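Local coordinates for protein isomaltodextranase (Arthrobacter globiformis, PDB 5AWO) that hydrolyses (1->6)-alpha-D-glucosidic linkages in dextran-type polysaccharides, releasing successive isomaltose units from the non-reducing ends of the chains, at residues V373-Y378 with A481-G486; G485-N490 with G500-L505; S542-T547 with G599-N604. One frame throughout, in Å; residues are numbered along the deposited sequence.

Contact 1 of 3, residues V373-Y378 with A481-G486; sequences VGKPLY and AAWGGG
This contact belongs to the interface between the C-terminal antiparallel beta sandwich of a family 27 glycoside hydrolase and its CBM35 carbohydrate-binding module. Strand 375-378 of the first faces edge strand 482-484 of the second with their directions 82° apart, and side chains rather than paired backbones bridge the gap. Lys375 leaves its strand with CG anti to its own carbonyl carbon, stays extended through chi2 and chi3, and bends only at chi4 (64°). The straight part carries Lys375 CE over one face of the Trp483 indole, 3.5 Å from the centroid of its six-membered ring. Lys375 NZ also stands over that face, 4.4 Å from the centroid of the Trp483 six-membered ring, so a CH-pi and a cation-pi contact share one ring. The final bend lets Lys375 NZ donate a hydrogen bond of 2.8 Å to Ala481 O, approaching in the plane of that carbonyl. A second bond runs to a water that also accepts from Trp483 N; Asn306 OD1, in a loop of the catalytic barrel, takes a third. The ammonium is thus buried but well supplied with acceptors, and is probably kept charged by them. An alanine here would remove both the aliphatic cover of the indole and the ammonium, and would probably loosen the joint between the two domains and deprive Ala481 O of this hydrogen bond. Tyr378 meets Trp483 tip to tip, in a T-shaped (edge-to-face) pair with centroids 5.1 Å apart and planes at 80°. The indole supplies the edge and the phenol the face. Tyr378 OH is bonded to Ser303 OG and Trp483 NE1 to Ala478 O, which holds both rings at their polar ends. The CH2-CZ3 end of the indole meets the phenol, with Trp483 CH2 3.7 Å from Tyr378 CE2.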
ATOM      1  N   VAL A 373      -1.719   5.994   7.346  1.00 14.09           N
ATOM      2  CA  VAL A 373      -2.207   4.685   6.889  1.00 14.11           C
ATOM      3  C   VAL A 373      -3.227   4.216   7.922  1.00 15.49           C
ATOM      4  O   VAL A 373      -2.851   3.753   9.011  1.00 15.72           O
ATOM      5  CB  VAL A 373      -1.057   3.643   6.750  1.00 14.20           C
ATOM      6  CG1 VAL A 373      -1.596   2.299   6.280  1.00 14.34           C
ATOM      7  CG2 VAL A 373       0.025   4.159   5.827  1.00 14.35           C
ATOM      8  N   GLY A 374      -4.515   4.382   7.618  1.00 14.83           N
ATOM      9  CA  GLY A 374      -5.580   4.007   8.544  1.00 14.23           C
ATOM     10  C   GLY A 374      -5.876   2.533   8.504  1.00 14.45           C
ATOM     11  O   GLY A 374      -5.507   1.828   7.538  1.00 14.35           O
ATOM     12  N   LYS A 375      -6.500   2.075   9.584  1.00 14.09           N
ATOM     13  CA  LYS A 375      -7.176   0.801   9.634  1.00 13.91           C
ATOM     14  C   LYS A 375      -8.657   1.047   9.856  1.00 13.79           C
ATOM     15  O   LYS A 375      -9.038   2.018  10.491  1.00 13.98           O
ATOM     16  CB  LYS A 375      -6.613  -0.109  10.748  1.00 14.13           C
ATOM     17  CG  LYS A 375      -5.395  -0.917  10.292  1.00 14.52           C
ATOM     18  CD  LYS A 375      -4.763  -1.752  11.417  1.00 14.45           C
ATOM     19  CE  LYS A 375      -3.796  -2.825  10.920  1.00 14.70           C
ATOM     20  NZ  LYS A 375      -2.611  -2.259  10.256  1.00 15.16           N
ATOM     21  N   PRO A 376      -9.500   0.138   9.341  1.00 13.64           N
ATOM     22  CA  PRO A 376     -10.906   0.148   9.742  1.00 14.00           C
ATOM     23  C   PRO A 376     -10.973  -0.169  11.224  1.00 14.47           C
ATOM     24  O   PRO A 376     -10.031  -0.799  11.751  1.00 14.56           O
ATOM     25  CB  PRO A 376     -11.509  -1.006   8.932  1.00 13.91           C
ATOM     26  CG  PRO A 376     -10.358  -1.975   8.828  1.00 13.25           C
ATOM     27  CD  PRO A 376      -9.132  -1.118   8.680  1.00 13.96           C
ATOM     28  N   LEU A 377     -12.037   0.219  11.908  1.00 15.33           N
ATOM     29  CA  LEU A 377     -12.154  -0.204  13.300  1.00 16.02           C
ATOM     30  C   LEU A 377     -12.297  -1.729  13.360  1.00 15.97           C
ATOM     31  O   LEU A 377     -13.221  -2.291  12.811  1.00 17.22           O
ATOM     32  CB  LEU A 377     -13.358   0.453  13.960  1.00 17.32           C
ATOM     33  CG  LEU A 377     -13.504   0.252  15.464  1.00 21.52           C
ATOM     34  CD1 LEU A 377     -12.335   0.867  16.221  1.00 23.66           C
ATOM     35  CD2 LEU A 377     -14.830   0.839  15.919  1.00 23.35           C
ATOM     36  N   TYR A 378     -11.370  -2.396  14.038  1.00 17.27           N
ATOM     37  CA  TYR A 378     -11.473  -3.844  14.217  1.00 18.14           C
ATOM     38  C   TYR A 378     -12.515  -4.170  15.280  1.00 18.93           C
ATOM     39  O   TYR A 378     -12.551  -3.494  16.320  1.00 20.85           O
ATOM     40  CB  TYR A 378     -10.107  -4.469  14.557  1.00 17.68           C
ATOM     41  CG  TYR A 378      -9.290  -4.781  13.317  1.00 16.59           C
ATOM     42  CD1 TYR A 378      -8.965  -3.787  12.398  1.00 15.59           C
ATOM     43  CD2 TYR A 378      -8.897  -6.079  13.026  1.00 16.09           C
ATOM     44  CE1 TYR A 378      -8.219  -4.064  11.262  1.00 16.15           C
ATOM     45  CE2 TYR A 378      -8.163  -6.365  11.875  1.00 15.48           C
ATOM     46  CZ  TYR A 378      -7.847  -5.345  10.989  1.00 15.65           C
ATOM     47  OH  TYR A 378      -7.123  -5.652   9.847  1.00 15.00           O
ATOM     48  N   ALA A 481      -1.394   0.121  14.584  1.00 18.03           N
ATOM     49  CA  ALA A 481      -0.077   0.117  13.987  1.00 17.06           C
ATOM     50  C   ALA A 481       0.024  -0.932  12.878  1.00 15.92           C
ATOM     51  O   ALA A 481      -0.992  -1.464  12.457  1.00 16.45           O
ATOM     52  CB  ALA A 481       0.980  -0.125  15.074  1.00 18.21           C
ATOM     53  N   ALA A 482       1.250  -1.160  12.397  1.00 16.12           N
ATOM     54  CA  ALA A 482       1.526  -2.132  11.359  1.00 16.61           C
ATOM     55  C   ALA A 482       1.868  -3.476  11.969  1.00 16.96           C
ATOM     56  O   ALA A 482       2.688  -3.532  12.886  1.00 17.72           O
ATOM     57  CB  ALA A 482       2.653  -1.647  10.465  1.00 16.84           C
ATOM     58  N   TRP A 483       1.292  -4.540  11.433  1.00 16.36           N
ATOM     59  CA  TRP A 483       1.481  -5.907  11.898  1.00 16.68           C
ATOM     60  C   TRP A 483       2.168  -6.746  10.836  1.00 17.74           C
ATOM     61  O   TRP A 483       1.811  -6.673   9.664  1.00 16.97           O
ATOM     62  CB  TRP A 483       0.161  -6.591  12.222  1.00 16.33           C
ATOM     63  CG  TRP A 483      -0.788  -5.773  13.042  1.00 15.60           C
ATOM     64  CD1 TRP A 483      -0.463  -4.880  14.011  1.00 16.28           C
ATOM     65  CD2 TRP A 483      -2.211  -5.750  12.933  1.00 15.79           C
ATOM     66  NE1 TRP A 483      -1.593  -4.305  14.524  1.00 16.73           N
ATOM     67  CE2 TRP A 483      -2.686  -4.841  13.897  1.00 15.97           C
ATOM     68  CE3 TRP A 483      -3.139  -6.441  12.143  1.00 15.82           C
ATOM     69  CZ2 TRP A 483      -4.039  -4.549  14.048  1.00 15.83           C
ATOM     70  CZ3 TRP A 483      -4.471  -6.161  12.299  1.00 15.51           C
ATOM     71  CH2 TRP A 483      -4.918  -5.231  13.268  1.00 15.87           C
ATOM     72  N   GLY A 484       3.134  -7.578  11.247  1.00 18.73           N
ATOM     73  CA  GLY A 484       3.762  -8.522  10.343  1.00 18.52           C
ATOM     74  C   GLY A 484       4.049  -9.875  10.974  1.00 18.68           C
ATOM     75  O   GLY A 484       3.971 -10.025  12.199  1.00 19.11           O
ATOM     76  N   GLY A 485       4.301 -10.872  10.120  1.00 18.25           N
ATOM     77  CA  GLY A 485       4.775 -12.184  10.575  1.00 19.49           C
ATOM     78  C   GLY A 485       3.824 -13.014  11.396  1.00 20.49           C
ATOM     79  O   GLY A 485       4.253 -14.005  12.006  1.00 21.62           O
ATOM     80  N   GLY A 486       2.539 -12.652  11.410  1.00 19.95           N
ATOM     81  CA  GLY A 486       1.539 -13.380  12.167  1.00 19.45           C
ATOM     82  C   GLY A 486       0.979 -12.590  13.336  1.00 19.50           C
ATOM     83  O   GLY A 486      -0.026 -12.997  13.909  1.00 20.82           O
TER
HETATM   84  O   HOH W   1      -0.770  -4.320   9.325  1.00 14.92           O

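Contact 2 of 3, residues G485-N490 with G500-L505; sequences GGAGFN and GFVDGL
Strands 488-490 and 501-505 pair antiparallel, with Gly488-Asp503 and Asn490-Phe501 as hydrogen-bonded pairs on either side of the non-hydrogen-bonded pair Phe489-Val502; their short axes come within 4.5 Å but are strongly splayed, at 118°. Of the four backbone bonds, the shortest is Asp503 N to Gly488 O at 2.8 Å, almost in line with the C=O axis. Its return partner, Gly488 N to Asp503 O, reaches the acceptor from well above the carbonyl plane. On the face that carries Asn490, Phe501 and Asp503, Asn490 reaches diagonally to Asp503. Asn490 ND2 donates to Asp503 OD2 at 2.8 Å, the acceptor lying close to the amide plane but being met from above the carboxylate plane, and the two flat groups stand 87° apart. Asp503 CG sits between its backbone N and carbonyl carbon (chi1 73°), which folds the carboxylate over the neighbouring strand. Two waters lie within bonding distance of Asp503 OD1 and can donate to it, one also near Gly486 O and the other near Phe489 O. Phe501 adopts the same crowded first torsion, and Asn490 O lies 3.5 Å above the centre of the Phe501 ring; Trp573 packs edge-to-face with that ring. Phe489 and Val502 point to the other face; beyond the strand, Ala487 CB meets Val502 CG1 at 3.9 Å, and at the other end Phe489 CE1 lies 3.7 Å from Gly500 CA. A beta carbon on Gly500 would collide with both Asn490 O and the Phe489 ring, so the close packing at this end depends on its absence. Residues 491-499 link the strands, making a beta hairpin with a nine-residue connection in the CBM35 beta sandwich, one face carrying the Asn490-Asp503 pair and its waters beside Phe501, the other turned to Trp483.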
ATOM      1  N   GLY A 485       4.301 -10.872  10.120  1.00 18.25           N
ATOM      2  CA  GLY A 485       4.775 -12.184  10.575  1.00 19.49           C
ATOM      3  C   GLY A 485       3.824 -13.014  11.396  1.00 20.49           C
ATOM      4  O   GLY A 485       4.253 -14.005  12.006  1.00 21.62           O
ATOM      5  N   GLY A 486       2.539 -12.652  11.410  1.00 19.95           N
ATOM      6  CA  GLY A 486       1.539 -13.380  12.167  1.00 19.45           C
ATOM      7  C   GLY A 486       0.979 -12.590  13.336  1.00 19.50           C
ATOM      8  O   GLY A 486      -0.026 -12.997  13.909  1.00 20.82           O
ATOM      9  N   ALA A 487       1.600 -11.470  13.700  1.00 17.66           N
ATOM     10  CA  ALA A 487       0.967 -10.574  14.676  1.00 18.27           C
ATOM     11  C   ALA A 487      -0.385 -10.120  14.156  1.00 18.67           C
ATOM     12  O   ALA A 487      -0.554  -9.918  12.936  1.00 17.98           O
ATOM     13  CB  ALA A 487       1.818  -9.364  14.948  1.00 18.15           C
ATOM     14  N   GLY A 488      -1.342  -9.931  15.065  1.00 17.59           N
ATOM     15  CA  GLY A 488      -2.673  -9.484  14.640  1.00 17.91           C
ATOM     16  C   GLY A 488      -3.531  -8.998  15.765  1.00 18.10           C
ATOM     17  O   GLY A 488      -3.108  -8.956  16.912  1.00 18.95           O
ATOM     18  N   PHE A 489      -4.748  -8.594  15.422  1.00 17.61           N
ATOM     19  CA  PHE A 489      -5.665  -8.019  16.382  1.00 16.96           C
ATOM     20  C   PHE A 489      -6.363  -9.043  17.255  1.00 17.40           C
ATOM     21  O   PHE A 489      -6.847 -10.053  16.769  1.00 18.75           O
ATOM     22  CB  PHE A 489      -6.756  -7.260  15.624  1.00 16.51           C
ATOM     23  CG  PHE A 489      -7.819  -6.674  16.510  1.00 16.09           C
ATOM     24  CD1 PHE A 489      -7.605  -5.445  17.099  1.00 16.58           C
ATOM     25  CD2 PHE A 489      -9.010  -7.346  16.754  1.00 15.82           C
ATOM     26  CE1 PHE A 489      -8.568  -4.888  17.936  1.00 16.48           C
ATOM     27  CE2 PHE A 489      -9.978  -6.786  17.590  1.00 16.78           C
ATOM     28  CZ  PHE A 489      -9.752  -5.550  18.154  1.00 16.46           C
ATOM     29  N   ASN A 490      -6.501  -8.741  18.544  1.00 18.07           N
ATOM     30  CA  ASN A 490      -7.481  -9.488  19.308  1.00 18.90           C
ATOM     31  C   ASN A 490      -8.065  -8.618  20.421  1.00 18.86           C
ATOM     32  O   ASN A 490      -7.632  -7.497  20.616  1.00 19.43           O
ATOM     33  CB  ASN A 490      -6.875 -10.791  19.876  1.00 19.94           C
ATOM     34  CG  ASN A 490      -7.848 -11.945  19.842  1.00 20.45           C
ATOM     35  OD1 ASN A 490      -9.037 -11.767  20.063  1.00 19.29           O
ATOM     36  ND2 ASN A 490      -7.350 -13.150  19.543  1.00 21.52           N
ATOM     37  N   GLY A 500      -8.868  -3.092  21.533  1.00 21.31           N
ATOM     38  CA  GLY A 500      -8.178  -4.378  21.607  1.00 20.34           C
ATOM     39  C   GLY A 500      -6.679  -4.217  21.743  1.00 19.09           C
ATOM     40  O   GLY A 500      -6.181  -3.195  22.244  1.00 20.66           O
ATOM     41  N   PHE A 501      -5.947  -5.213  21.249  1.00 18.69           N
ATOM     42  CA  PHE A 501      -4.517  -5.280  21.395  1.00 19.36           C
ATOM     43  C   PHE A 501      -3.945  -6.152  20.291  1.00 18.28           C
ATOM     44  O   PHE A 501      -4.692  -6.677  19.460  1.00 17.98           O
ATOM     45  CB  PHE A 501      -4.141  -5.854  22.786  1.00 19.12           C
ATOM     46  CG  PHE A 501      -4.825  -7.146  23.115  1.00 19.24           C
ATOM     47  CD1 PHE A 501      -4.281  -8.381  22.741  1.00 19.42           C
ATOM     48  CD2 PHE A 501      -6.023  -7.132  23.793  1.00 19.29           C
ATOM     49  CE1 PHE A 501      -4.927  -9.561  23.062  1.00 19.89           C
ATOM     50  CE2 PHE A 501      -6.677  -8.301  24.110  1.00 19.90           C
ATOM     51  CZ  PHE A 501      -6.134  -9.531  23.740  1.00 20.88           C
ATOM     52  N   VAL A 502      -2.626  -6.323  20.286  1.00 19.90           N
ATOM     53  CA  VAL A 502      -2.001  -7.217  19.333  1.00 19.31           C
ATOM     54  C   VAL A 502      -1.575  -8.517  19.999  1.00 20.31           C
ATOM     55  O   VAL A 502      -0.912  -8.474  21.031  1.00 21.72           O
ATOM     56  CB  VAL A 502      -0.804  -6.529  18.659  1.00 19.38           C
ATOM     57  CG1 VAL A 502       0.046  -7.533  17.875  1.00 19.69           C
ATOM     58  CG2 VAL A 502      -1.317  -5.444  17.728  1.00 19.26           C
ATOM     59  N   ASP A 503      -1.988  -9.641  19.428  1.00 18.63           N
ATOM     60  CA  ASP A 503      -1.516 -10.958  19.863  1.00 20.26           C
ATOM     61  C   ASP A 503      -0.739 -11.626  18.738  1.00 21.12           C
ATOM     62  O   ASP A 503      -0.321 -10.955  17.765  1.00 19.11           O
ATOM     63  CB  ASP A 503      -2.672 -11.814  20.408  1.00 20.94           C
ATOM     64  CG  ASP A 503      -3.610 -12.324  19.342  1.00 21.72           C
ATOM     65  OD1 ASP A 503      -3.438 -11.907  18.167  1.00 21.34           O
ATOM     66  OD2 ASP A 503      -4.515 -13.120  19.682  1.00 21.56           O
ATOM     67  N   GLY A 504      -0.473 -12.923  18.903  1.00 21.05           N
ATOM     68  CA  GLY A 504       0.353 -13.648  17.974  1.00 20.89           C
ATOM     69  C   GLY A 504       1.830 -13.349  18.125  1.00 21.04           C
ATOM     70  O   GLY A 504       2.617 -13.672  17.226  1.00 21.50           O
ATOM     71  N   LEU A 505       2.229 -12.725  19.232  1.00 20.48           N
ATOM     72  CA  LEU A 505       3.616 -12.386  19.466  1.00 21.60           C
ATOM     73  C   LEU A 505       4.217 -13.526  20.295  1.00 24.06           C
ATOM     74  O   LEU A 505       4.331 -13.436  21.508  1.00 24.44           O
ATOM     75  CB  LEU A 505       3.753 -11.026  20.155  1.00 22.13           C
ATOM     76  CG  LEU A 505       3.298  -9.821  19.303  1.00 22.51           C
ATOM     77  CD1 LEU A 505       3.138  -8.584  20.173  1.00 22.67           C
ATOM     78  CD2 LEU A 505       4.291  -9.549  18.173  1.00 22.99           C
TER
HETATM   79  O   HOH W   2      -2.325 -13.124  15.783  1.00 28.91           O
HETATM   80  O   HOH W   3      -5.464 -12.439  16.438  1.00 22.20           O

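Contact 3 of 3, residues S542-T547 with G599-N604; sequences STMTVT and GAINLN
Met544 sets its CG and its terminal methyl CE against Ile601, the two side chains crossing obliquely. Bends at chi2 (-73°) and chi3 bring the end of the methionine round, although its first bond does not point straight at the partner strand. Met544 CG lies 3.8 Å from Ile601 CD1, and the methyl Met544 CE reaches 3.8 Å from Ile601 CG1. The same methyl is pressed on the backbone, with Met544 CE only 3.4 Å from Ile601 N. Ile601 presents this surface because CG1 takes the crowded position between its backbone N and carbonyl carbon, leaving CG2 beside the N. From there Ile601 CG2 touches Ser542 CB at 3.9 Å, so one isoleucine packs on two alternate residues of strand 542-549. Ser542 adds the polar part of the contact. Ser542 OG, anti to the serine carbonyl carbon, donates to Ala600 O at 2.8 Å, with a C=O...donor angle of 123° and the donor standing 37° above the carbonyl plane. The chain comes in at Gly599 with a positive phi, and a beta carbon there would run into Ser542 OG; Gly599 CA itself is 3.6 Å from that oxygen. Two residues earlier, Asp597 accepts hydrogen bonds from the hydroxyls of Thr543 and Thr545, tying the incoming loop to strand 542-549. Ile591, on the adjoining strand 585-592, touches Met544, Val546 and Leu603 and continues the apolar layer. Strand 542-549 lies in one antiparallel sheet and 601-609 in the other, so this is packing between the two sheets of the CBM35 beta sandwich, where the chain crosses from one to the other before its final strand.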
ATOM      1  N   SER A 542       8.995 -13.037  29.707  1.00 31.67           N
ATOM      2  CA  SER A 542       9.060 -13.148  28.253  1.00 29.69           C
ATOM      3  C   SER A 542       9.986 -12.063  27.716  1.00 27.08           C
ATOM      4  O   SER A 542      10.255 -11.074  28.391  1.00 27.97           O
ATOM      5  CB  SER A 542       7.671 -12.997  27.653  1.00 26.98           C
ATOM      6  OG  SER A 542       6.821 -14.052  28.015  1.00 25.95           O
ATOM      7  N   THR A 543      10.490 -12.232  26.498  1.00 25.50           N
ATOM      8  CA  THR A 543      11.299 -11.183  25.898  1.00 25.54           C
ATOM      9  C   THR A 543      10.793 -10.886  24.487  1.00 24.22           C
ATOM     10  O   THR A 543      10.207 -11.745  23.850  1.00 23.01           O
ATOM     11  CB  THR A 543      12.817 -11.494  25.885  1.00 25.89           C
ATOM     12  OG1 THR A 543      13.134 -12.505  24.920  1.00 25.82           O
ATOM     13  CG2 THR A 543      13.282 -11.946  27.281  1.00 26.95           C
ATOM     14  N   MET A 544      11.032  -9.663  24.049  1.00 25.92           N
ATOM     15  CA  MET A 544      10.828  -9.268  22.646  1.00 25.76           C
ATOM     16  C   MET A 544      12.046  -8.531  22.157  1.00 27.39           C
ATOM     17  O   MET A 544      12.736  -7.869  22.939  1.00 28.43           O
ATOM     18  CB  MET A 544       9.603  -8.343  22.506  1.00 25.29           C
ATOM     19  CG  MET A 544       8.314  -8.985  22.934  1.00 25.27           C
ATOM     20  SD  MET A 544       7.672 -10.241  21.811  1.00 25.31           S
ATOM     21  CE  MET A 544       7.003 -11.485  22.906  1.00 28.79           C
ATOM     22  N   THR A 545      12.304  -8.632  20.856  1.00 25.28           N
ATOM     23  CA  THR A 545      13.382  -7.893  20.233  1.00 26.14           C
ATOM     24  C   THR A 545      12.866  -6.537  19.754  1.00 27.28           C
ATOM     25  O   THR A 545      11.832  -6.480  19.072  1.00 27.64           O
ATOM     26  CB  THR A 545      13.975  -8.698  19.059  1.00 27.06           C
ATOM     27  OG1 THR A 545      14.465  -9.965  19.545  1.00 27.66           O
ATOM     28  CG2 THR A 545      15.078  -7.923  18.378  1.00 27.17           C
ATOM     29  N   VAL A 546      13.563  -5.463  20.124  1.00 27.66           N
ATOM     30  CA  VAL A 546      13.155  -4.088  19.808  1.00 28.13           C
ATOM     31  C   VAL A 546      14.262  -3.388  19.042  1.00 31.60           C
ATOM     32  O   VAL A 546      15.429  -3.411  19.455  1.00 31.60           O
ATOM     33  CB  VAL A 546      12.801  -3.263  21.064  1.00 27.60           C
ATOM     34  CG1 VAL A 546      12.453  -1.817  20.695  1.00 28.41           C
ATOM     35  CG2 VAL A 546      11.651  -3.908  21.827  1.00 27.24           C
ATOM     36  N   THR A 547      13.900  -2.788  17.906  1.00 28.15           N
ATOM     37  CA  THR A 547      14.811  -1.955  17.154  1.00 28.48           C
ATOM     38  C   THR A 547      14.218  -0.575  16.886  1.00 28.70           C
ATOM     39  O   THR A 547      12.989  -0.372  16.952  1.00 28.30           O
ATOM     40  CB  THR A 547      15.206  -2.570  15.793  1.00 28.04           C
ATOM     41  OG1 THR A 547      14.039  -2.788  14.965  1.00 28.64           O
ATOM     42  CG2 THR A 547      15.941  -3.871  15.961  1.00 29.30           C
ATOM     43  N   GLY A 599       9.219 -16.897  25.463  1.00 27.14           N
ATOM     44  CA  GLY A 599       7.816 -16.780  25.813  1.00 26.37           C
ATOM     45  C   GLY A 599       6.930 -16.078  24.793  1.00 26.96           C
ATOM     46  O   GLY A 599       7.023 -16.328  23.583  1.00 25.49           O
ATOM     47  N   ALA A 600       6.058 -15.210  25.304  1.00 24.23           N
ATOM     48  CA  ALA A 600       5.097 -14.478  24.481  1.00 23.56           C
ATOM     49  C   ALA A 600       4.560 -13.273  25.258  1.00 25.53           C
ATOM     50  O   ALA A 600       4.568 -13.265  26.493  1.00 24.39           O
ATOM     51  CB  ALA A 600       3.959 -15.392  24.087  1.00 23.61           C
ATOM     52  N   ILE A 601       4.092 -12.248  24.541  1.00 24.08           N
ATOM     53  CA  ILE A 601       3.326 -11.171  25.156  1.00 22.50           C
ATOM     54  C   ILE A 601       2.174 -10.810  24.256  1.00 23.78           C
ATOM     55  O   ILE A 601       2.182 -11.128  23.068  1.00 23.63           O
ATOM     56  CB  ILE A 601       4.116  -9.865  25.410  1.00 23.86           C
ATOM     57  CG1 ILE A 601       4.378  -9.076  24.107  1.00 23.51           C
ATOM     58  CG2 ILE A 601       5.395 -10.143  26.194  1.00 24.24           C
ATOM     59  CD1 ILE A 601       5.007  -7.711  24.333  1.00 23.37           C
ATOM     60  N   ASN A 602       1.201 -10.130  24.840  1.00 21.99           N
ATOM     61  CA  ASN A 602       0.210  -9.364  24.063  1.00 22.44           C
ATOM     62  C   ASN A 602       0.560  -7.904  24.260  1.00 23.76           C
ATOM     63  O   ASN A 602       0.915  -7.494  25.365  1.00 23.90           O
ATOM     64  CB  ASN A 602      -1.193  -9.659  24.529  1.00 23.02           C
ATOM     65  CG  ASN A 602      -1.642 -11.065  24.176  1.00 23.57           C
ATOM     66  OD1 ASN A 602      -1.191 -11.637  23.188  1.00 23.70           O
ATOM     67  ND2 ASN A 602      -2.543 -11.630  24.976  1.00 24.12           N
ATOM     68  N   LEU A 603       0.483  -7.096  23.203  1.00 21.77           N
ATOM     69  CA  LEU A 603       0.922  -5.721  23.275  1.00 21.56           C
ATOM     70  C   LEU A 603      -0.253  -4.777  23.069  1.00 21.50           C
ATOM     71  O   LEU A 603      -0.945  -4.867  22.053  1.00 21.64           O
ATOM     72  CB  LEU A 603       2.008  -5.433  22.237  1.00 22.49           C
ATOM     73  CG  LEU A 603       2.624  -4.045  22.287  1.00 23.16           C
ATOM     74  CD1 LEU A 603       3.497  -3.856  23.534  1.00 24.08           C
ATOM     75  CD2 LEU A 603       3.430  -3.770  21.037  1.00 23.02           C
ATOM     76  N   ASN A 604      -0.457  -3.866  24.022  1.00 21.98           N
ATOM     77  CA  ASN A 604      -1.523  -2.862  23.940  1.00 22.46           C
ATOM     78  C   ASN A 604      -1.056  -1.564  23.314  1.00 22.89           C
ATOM     79  O   ASN A 604      -1.705  -1.048  22.396  1.00 21.65           O
ATOM     80  CB  ASN A 604      -2.063  -2.594  25.340  1.00 22.80           C
ATOM     81  CG  ASN A 604      -3.407  -1.892  25.337  1.00 24.30           C
ATOM     82  OD1 ASN A 604      -4.102  -1.751  24.304  1.00 25.41           O
ATOM     83  ND2 ASN A 604      -3.799  -1.474  26.493  1.00 22.89           N
TER

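In the fold
Strand 17-18 at the N terminus joins a sheet of the binding module; the catalytic barrel follows, then strand 375-378, the first half of contact 1. The rest of the C-terminal beta sandwich lies in the 102 residues, with no helix, before contact 1 closes at 481-486. Contact 2 starts there, sharing Gly485 and Gly486, and closes a hairpin; contact 3 follows in series and closes a 51-residue excursion inside the binding module. None nests within another. Trp483 joins contacts 1 and 2, Val502 CG2 packing over the indole face at NE1, opposite Lys375, and Phe489 CB meeting CH2. Strands 501-505 and 601-609 are sheet neighbours, probably bonded through Val502 N and Leu603 O, and so connect contacts 2 and 3.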